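Putative NAD(P)H-flavin oxidoreductase (Neisseria meningitidis serogroup A / serotype 4A, PDB 6WT2) binds FMN and probably acts as an NAD(P)H-dependent flavoenzyme of the nitroreductase family, whose NfsB-type members can reduce nitro compounds such as chloramphenicol. Local coordinates at residues F57-N62 and A83-V88; V87-K92 and V196-T201; A163-C168 and F202-Q207. One frame throughout, in Å; residues are numbered along the deposited sequence.

Contact 1. Residues F57-N62 and A83-V88; sequences FVVVQN and ASHLVV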
# COMPACT_ATOMS: atom_id res chain seq x y z
N PHE A 57 10.57 -9.09 -4.88
CA PHE A 57 9.92 -8.77 -6.16
C PHE A 57 10.33 -9.85 -7.16
O PHE A 57 11.49 -9.88 -7.59
CB PHE A 57 10.31 -7.39 -6.68
CG PHE A 57 10.18 -6.28 -5.67
CD1 PHE A 57 9.13 -6.25 -4.77
CD2 PHE A 57 11.12 -5.25 -5.64
CE1 PHE A 57 9.02 -5.23 -3.83
CE2 PHE A 57 11.01 -4.22 -4.70
CZ PHE A 57 9.96 -4.22 -3.80
N VAL A 58 9.40 -10.73 -7.53
CA VAL A 58 9.67 -11.76 -8.53
C VAL A 58 9.32 -11.19 -9.90
O VAL A 58 8.15 -10.95 -10.20
CB VAL A 58 8.87 -13.04 -8.25
CG1 VAL A 58 9.24 -14.12 -9.27
CG2 VAL A 58 9.10 -13.51 -6.82
N VAL A 59 10.34 -10.96 -10.72
CA VAL A 59 10.16 -10.43 -12.07
C VAL A 59 10.01 -11.63 -13.00
O VAL A 59 10.95 -12.40 -13.18
CB VAL A 59 11.34 -9.54 -12.48
CG1 VAL A 59 10.99 -8.76 -13.73
CG2 VAL A 59 11.68 -8.60 -11.35
N VAL A 60 8.84 -11.77 -13.60
CA VAL A 60 8.47 -12.96 -14.34
C VAL A 60 8.53 -12.60 -15.82
O VAL A 60 7.52 -12.25 -16.44
CB VAL A 60 7.11 -13.49 -13.91
CG1 VAL A 60 6.78 -14.78 -14.65
CG2 VAL A 60 7.10 -13.71 -12.40
N GLN A 61 9.72 -12.74 -16.40
CA GLN A 61 9.95 -12.46 -17.81
C GLN A 61 9.98 -13.71 -18.68
O GLN A 61 9.84 -13.60 -19.90
CB GLN A 61 11.26 -11.68 -17.96
CG GLN A 61 11.22 -10.36 -17.20
CD GLN A 61 10.07 -9.51 -17.67
OE1 GLN A 61 8.99 -9.49 -17.06
NE2 GLN A 61 10.27 -8.83 -18.79
N ASN A 62 10.15 -14.88 -18.08
CA ASN A 62 10.18 -16.15 -18.79
C ASN A 62 8.79 -16.51 -19.30
O ASN A 62 7.90 -16.79 -18.49
CB ASN A 62 10.71 -17.24 -17.84
CG ASN A 62 10.92 -18.57 -18.52
OD1 ASN A 62 10.33 -18.87 -19.56
ND2 ASN A 62 11.77 -19.40 -17.92
N ALA A 83 2.20 -7.87 -21.88
CA ALA A 83 2.90 -6.95 -20.98
C ALA A 83 4.41 -7.05 -21.17
O ALA A 83 4.95 -8.13 -21.42
CB ALA A 83 2.54 -7.25 -19.51
N SER A 84 5.08 -5.91 -21.05
CA SER A 84 6.54 -5.90 -21.04
C SER A 84 7.08 -6.66 -19.83
O SER A 84 7.90 -7.57 -19.97
CB SER A 84 7.06 -4.46 -21.05
OG SER A 84 8.46 -4.44 -20.92
N HIS A 85 6.63 -6.28 -18.64
CA HIS A 85 7.12 -6.86 -17.40
C HIS A 85 5.95 -7.28 -16.51
O HIS A 85 4.87 -6.70 -16.56
CB HIS A 85 8.01 -5.86 -16.64
CG HIS A 85 9.37 -5.68 -17.23
ND1 HIS A 85 9.57 -5.06 -18.45
CD2 HIS A 85 10.60 -6.01 -16.77
CE1 HIS A 85 10.87 -5.03 -18.71
NE2 HIS A 85 11.52 -5.59 -17.70
N LEU A 86 6.21 -8.30 -15.70
CA LEU A 86 5.31 -8.76 -14.65
C LEU A 86 6.09 -8.90 -13.36
O LEU A 86 7.18 -9.49 -13.35
CB LEU A 86 4.67 -10.10 -15.03
CG LEU A 86 3.93 -10.88 -13.95
CD1 LEU A 86 2.68 -10.14 -13.47
CD2 LEU A 86 3.57 -12.27 -14.48
N VAL A 87 5.55 -8.37 -12.27
CA VAL A 87 6.14 -8.49 -10.94
C VAL A 87 5.12 -9.18 -10.04
O VAL A 87 3.95 -8.76 -9.98
CB VAL A 87 6.54 -7.12 -10.36
CG1 VAL A 87 7.12 -7.28 -8.94
CG2 VAL A 87 7.56 -6.43 -11.26
N VAL A 88 5.54 -10.25 -9.39
CA VAL A 88 4.75 -10.90 -8.35
C VAL A 88 5.42 -10.57 -7.03
O VAL A 88 6.61 -10.87 -6.84
CB VAL A 88 4.65 -12.42 -8.57
CG1 VAL A 88 3.88 -13.07 -7.43
CG2 VAL A 88 4.02 -12.73 -9.95

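Contact 2. Residues V87-K92 and V196-T201; sequences VVFLAK and VSVAAT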
# COMPACT_ATOMS: atom_id res chain seq x y z
N VAL A 87 5.55 -8.37 -12.27
CA VAL A 87 6.14 -8.49 -10.94
C VAL A 87 5.12 -9.18 -10.04
O VAL A 87 3.95 -8.76 -9.98
CB VAL A 87 6.54 -7.12 -10.36
CG1 VAL A 87 7.12 -7.28 -8.94
CG2 VAL A 87 7.56 -6.43 -11.26
N VAL A 88 5.54 -10.25 -9.39
CA VAL A 88 4.75 -10.90 -8.35
C VAL A 88 5.42 -10.57 -7.03
O VAL A 88 6.61 -10.87 -6.84
CB VAL A 88 4.65 -12.42 -8.57
CG1 VAL A 88 3.88 -13.07 -7.43
CG2 VAL A 88 4.02 -12.73 -9.95
N PHE A 89 4.68 -9.95 -6.13
CA PHE A 89 5.19 -9.52 -4.84
C PHE A 89 5.04 -10.64 -3.83
O PHE A 89 3.96 -11.22 -3.69
CB PHE A 89 4.43 -8.28 -4.34
CG PHE A 89 4.63 -7.05 -5.19
CD1 PHE A 89 5.50 -6.05 -4.78
CD2 PHE A 89 3.92 -6.89 -6.38
CE1 PHE A 89 5.67 -4.91 -5.55
CE2 PHE A 89 4.10 -5.76 -7.16
CZ PHE A 89 4.96 -4.76 -6.74
N LEU A 90 6.14 -10.96 -3.15
CA LEU A 90 6.13 -11.90 -2.04
C LEU A 90 6.21 -11.13 -0.73
O LEU A 90 6.90 -10.11 -0.64
CB LEU A 90 7.32 -12.86 -2.11
CG LEU A 90 7.54 -13.58 -3.44
CD1 LEU A 90 8.82 -14.47 -3.31
CD2 LEU A 90 6.31 -14.37 -3.84
N ALA A 91 5.54 -11.65 0.29
CA ALA A 91 5.65 -11.10 1.63
C ALA A 91 6.26 -12.13 2.57
O ALA A 91 6.04 -13.34 2.42
CB ALA A 91 4.27 -10.61 2.14
N LYS A 92 7.03 -11.65 3.55
CA LYS A 92 7.66 -12.53 4.52
C LYS A 92 6.63 -13.24 5.39
O LYS A 92 5.70 -12.60 5.91
CB LYS A 92 8.60 -11.72 5.41
CG LYS A 92 9.51 -12.57 6.27
CD LYS A 92 10.49 -13.34 5.39
CE LYS A 92 11.35 -14.34 6.18
NZ LYS A 92 10.54 -15.53 6.62
N VAL A 196 2.82 -15.43 -1.59
CA VAL A 196 2.40 -14.49 -2.62
C VAL A 196 1.42 -13.47 -2.05
O VAL A 196 0.48 -13.82 -1.32
CB VAL A 196 1.79 -15.25 -3.81
CG1 VAL A 196 1.09 -14.27 -4.74
CG2 VAL A 196 2.92 -16.02 -4.55
N SER A 197 1.66 -12.21 -2.37
CA SER A 197 0.92 -11.07 -1.83
C SER A 197 -0.01 -10.42 -2.84
O SER A 197 -1.21 -10.24 -2.59
CB SER A 197 1.91 -10.03 -1.30
OG SER A 197 1.21 -8.88 -0.87
N VAL A 198 0.54 -10.04 -4.00
CA VAL A 198 -0.14 -9.27 -5.04
C VAL A 198 0.77 -9.28 -6.27
O VAL A 198 1.94 -9.65 -6.17
CB VAL A 198 -0.43 -7.83 -4.55
CG1 VAL A 198 0.89 -7.08 -4.36
CG2 VAL A 198 -1.42 -7.08 -5.47
N ALA A 199 0.24 -8.91 -7.43
CA ALA A 199 1.04 -8.82 -8.65
C ALA A 199 0.78 -7.48 -9.33
O ALA A 199 -0.16 -6.76 -8.99
CB ALA A 199 0.74 -9.99 -9.61
N ALA A 200 1.64 -7.15 -10.30
CA ALA A 200 1.46 -5.97 -11.12
C ALA A 200 2.06 -6.22 -12.50
O ALA A 200 3.10 -6.85 -12.61
CB ALA A 200 2.13 -4.74 -10.50
N THR A 201 1.40 -5.70 -13.53
CA THR A 201 1.94 -5.70 -14.88
C THR A 201 2.43 -4.30 -15.23
O THR A 201 1.95 -3.30 -14.68
CB THR A 201 0.88 -6.16 -15.90
OG1 THR A 201 -0.26 -5.28 -15.87
CG2 THR A 201 0.42 -7.57 -15.58

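Contact 3. Residues A163-C168 and F202-Q207; sequences AGIDSC and FGYRVQ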
# COMPACT_ATOMS: atom_id res chain seq x y z
N ALA A 163 6.48 8.69 -15.15
CA ALA A 163 7.51 8.65 -16.18
C ALA A 163 6.98 8.15 -17.53
O ALA A 163 7.77 8.00 -18.47
CB ALA A 163 8.68 7.77 -15.72
N GLY A 164 5.68 7.88 -17.65
CA GLY A 164 5.08 7.52 -18.92
C GLY A 164 4.88 6.04 -19.17
O GLY A 164 4.67 5.64 -20.33
N ILE A 165 4.93 5.21 -18.14
CA ILE A 165 4.90 3.76 -18.28
C ILE A 165 3.61 3.27 -17.65
O ILE A 165 3.28 3.64 -16.51
CB ILE A 165 6.13 3.10 -17.62
CG1 ILE A 165 7.40 3.47 -18.41
CG2 ILE A 165 5.93 1.59 -17.51
CD1 ILE A 165 8.69 3.15 -17.67
N ASP A 166 2.86 2.46 -18.38
CA ASP A 166 1.57 2.02 -17.90
C ASP A 166 1.73 0.80 -17.01
O ASP A 166 2.76 0.12 -17.03
CB ASP A 166 0.63 1.70 -19.06
CG ASP A 166 0.23 2.93 -19.84
OD1 ASP A 166 -0.52 3.76 -19.29
OD2 ASP A 166 0.67 3.08 -21.01
N SER A 167 0.69 0.52 -16.22
CA SER A 167 0.71 -0.61 -15.30
C SER A 167 -0.71 -1.07 -15.00
O SER A 167 -1.69 -0.44 -15.42
CB SER A 167 1.46 -0.26 -14.00
OG SER A 167 0.86 0.86 -13.38
N CYS A 168 -0.81 -2.19 -14.28
CA CYS A 168 -2.10 -2.65 -13.70
C CYS A 168 -1.76 -3.45 -12.45
O CYS A 168 -0.92 -4.36 -12.51
CB CYS A 168 -2.90 -3.53 -14.66
SG CYS A 168 -4.62 -3.87 -14.11
N PHE A 202 3.38 -4.23 -16.15
CA PHE A 202 3.93 -2.96 -16.61
C PHE A 202 4.20 -3.02 -18.10
O PHE A 202 4.65 -4.05 -18.62
CB PHE A 202 5.26 -2.60 -15.93
CG PHE A 202 5.16 -2.45 -14.44
CD1 PHE A 202 4.96 -1.21 -13.86
CD2 PHE A 202 5.31 -3.56 -13.61
CE1 PHE A 202 4.87 -1.08 -12.48
CE2 PHE A 202 5.22 -3.43 -12.23
CZ PHE A 202 4.99 -2.19 -11.67
N GLY A 203 3.97 -1.89 -18.77
CA GLY A 203 4.23 -1.82 -20.20
C GLY A 203 3.70 -0.52 -20.77
O GLY A 203 3.56 0.48 -20.06
N TYR A 204 3.43 -0.55 -22.07
CA TYR A 204 2.90 0.60 -22.79
C TYR A 204 1.54 0.24 -23.35
O TYR A 204 1.39 -0.78 -24.04
CB TYR A 204 3.88 1.01 -23.89
CG TYR A 204 5.23 1.41 -23.35
CD1 TYR A 204 5.45 2.71 -22.90
CD2 TYR A 204 6.28 0.49 -23.29
CE1 TYR A 204 6.69 3.09 -22.39
CE2 TYR A 204 7.54 0.87 -22.79
CZ TYR A 204 7.72 2.17 -22.35
OH TYR A 204 8.94 2.57 -21.84
N ARG A 205 0.54 1.08 -23.08
CA ARG A 205 -0.84 0.76 -23.42
C ARG A 205 -1.03 0.68 -24.93
O ARG A 205 -0.40 1.40 -25.70
CB ARG A 205 -1.79 1.80 -22.83
CG ARG A 205 -1.70 3.17 -23.49
CD ARG A 205 -2.35 4.24 -22.63
NE ARG A 205 -2.18 5.57 -23.22
CZ ARG A 205 -1.21 6.42 -22.88
NH1 ARG A 205 -0.34 6.08 -21.94
NH2 ARG A 205 -1.13 7.61 -23.47
N VAL A 206 -1.92 -0.22 -25.35
CA VAL A 206 -2.17 -0.38 -26.78
C VAL A 206 -3.21 0.61 -27.29
O VAL A 206 -3.20 0.94 -28.48
CB VAL A 206 -2.58 -1.83 -27.10
CG1 VAL A 206 -4.03 -2.08 -26.75
CG2 VAL A 206 -2.29 -2.16 -28.54
N GLN A 207 -4.07 1.13 -26.42
CA GLN A 207 -5.11 2.07 -26.83
C GLN A 207 -5.34 3.06 -25.70
O GLN A 207 -4.77 2.94 -24.61
CB GLN A 207 -6.40 1.34 -27.20
CG GLN A 207 -6.97 0.48 -26.08
CD GLN A 207 -8.08 -0.44 -26.56
OE1 GLN A 207 -8.27 -0.63 -27.76
NE2 GLN A 207 -8.82 -1.01 -25.62

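Contact 1. Residues F57-N62 and A83-V88
Val58 and Val88 form an antiparallel hydrogen-bonded pair: Val58 N reaches Val88 O at 2.9 Å, and Val88 N returns to Val58 O in the plane of that carbonyl. A third bond, Val60 N to Leu86 O at 2.8 Å, is nearly straight (171° at the hydrogen) and carries the pairing beyond the strand that ends at Val59. Between these bonds Val59 and Val87 are a non-hydrogen-bonded pair, with the CA of each against a carbonyl oxygen of the other strand.

Past this point the side chain of Gln61 takes over from the backbone. Its CB points neither at nor away from 83-88, with CG anti to the carbonyl carbon; a bend about the CB-CG bond (chi2 -58°) then turns the amide towards Ser84 and His85. Gln61 CD lies 3.7 Å from His85 CD2. Gln61 OE1 comes beside His85 CA and accepts a weak bond from Leu86 N at 3.3 Å. Gln61 NE2 gives a good bond to Ser84 O (2.9 Å), which lies close to the amide plane. The same nitrogen sits 3.4 Å above the centre of the His85 ring, amide and ring planes only 18° apart. In the plane of that ring, Ser84 OG shares a hydrogen bond with His85 ND1.

On the side of Val58 and Val88, Val60 CB meets Leu86 CD2 at 3.8 Å, the two side chains running alongside each other. Arg66 of helix 63-69 also binds Gln61 OE1 and Ser84 O, while Phe57 to Val59 pair with a parallel strand of the second subunit.

The chemistry implies that a primary amide, donating and accepting at once, continues the strand pairing where regular backbone bonds stop; its bonds to Ser84, Leu86 and Arg66 can fix its rotation, and it then lies almost flat over the imidazole.

Contact 2. Residues V87-K92 and V196-T201
Phe89 and Val198 run side by side, their side chains pointing the same way off the sheet. In Val198, chi1 of 67° places CG1 between the backbone N and the carbonyl carbon, and this branch touches the Phe89 ring, 3.6 Å from Phe89 CD2. The ring leans back along its strand towards Val87. Val198 O lies in the ring plane at its edge, 3.4 Å from Phe89 CD2; farther along the same edge, Phe89 CE2 meets Ala200 CB at 4.0 Å. One face takes Val87 CG1, offset towards the rim.

Val88 CG1 and Val196 CG1 meet at 4.1 Å. Leu90 CB starts away from the neighbouring strand; Leu90 CD1 continues the chain anti to CA, and the other branch, Leu90 CD2, is turned back to reach Val196 CG2 at 3.8 Å.

Along the backbone, Val87 and Ala200 exchange two bonds, the one from Val87 N to Ala200 O being almost straight at 178°. Phe89 N binds Val198 O at 2.8 Å, which helps to keep that oxygen at the ring edge. Ser197 N binds Phe89 O, while Ser197 OG turns to Thr149.

In the order of the sheet, strand 85-92 lies between strands 55-59 and 194-203. Leu153 and Met156 of helix 138-162 pack on Phe89, whereas Leu182 and Met178 of helix 175-185 pack on Val88 and Val196, placing helices against both faces of the central sheet.

Contact 3. Residues A163-C168 and F202-Q207
Asp166 and Gly203 make the tight centre of this contact. Their backbones exchange two bonds: Asp166 N to Gly203 O at 2.7 Å, bent to 135° at the hydrogen, and Gly203 N to Asp166 O at 2.9 Å, with the donor well above the carbonyl plane. Next to them Ser167 and Phe202 form a non-hydrogen-bonded pair, CA atoms 4.2 Å apart, and Ser167 CB rests against the ring at 3.6 Å from Phe202 CD1. This end is buried, with Met156 of helix 138-162 and Ile39 of helix 33-44 also on the Phe202 side chain.

Towards the partly exposed end the contact passes to side chains. With CG anti to its carbonyl carbon (chi1 -68°), Asp166 brings OD2 to Arg205 N at 2.9 Å, the donor lying above the carboxylate plane. Asp166 OD2 also takes a weak bond from Arg205 NH1 at 3.3 Å, as part of a salt bridge. The guanidinium meets it edge-on, turned 88° from the carboxylate, so the bridge lacks the flat two-pronged form. Ile165 CG1 lies only loosely against Tyr204, 4.1 Å from CE1. Met4 of the second subunit packs on Asp166 and Arg205.

A Schellman motif at Gly164 ends the preceding helix, and the chain then enters strand 166-170, outermost of the antiparallel sheet within this chain. In this nitroreductase-family fold that strand leads into the flavin site, where Cys168 touches FMN.

How the contacts relate
The three contacts join successive strands of one antiparallel sheet, in the order 55-59, 85-92, 194-203, 166-170. Contacts 1 and 2 share Val87 and Val88, and their centres are 10 Å apart; across them Phe57 CD1 meets Phe89 CD1 at 3.6 Å. Contact 3 adjoins both: His85 O probably accepts a bond from Phe202 N (2.9 Å), at a classic beta bulge where Ser84 and His85 both face Phe202, and Thr201 N probably bonds to Cys168 O. The flavin lies by the 194-203 and 166-170 end of the sheet: Cys168 of contact 3 touches FMN, the Val198 side chain is about 4 Å away and that of Leu86 in contact 1 about 10 Å.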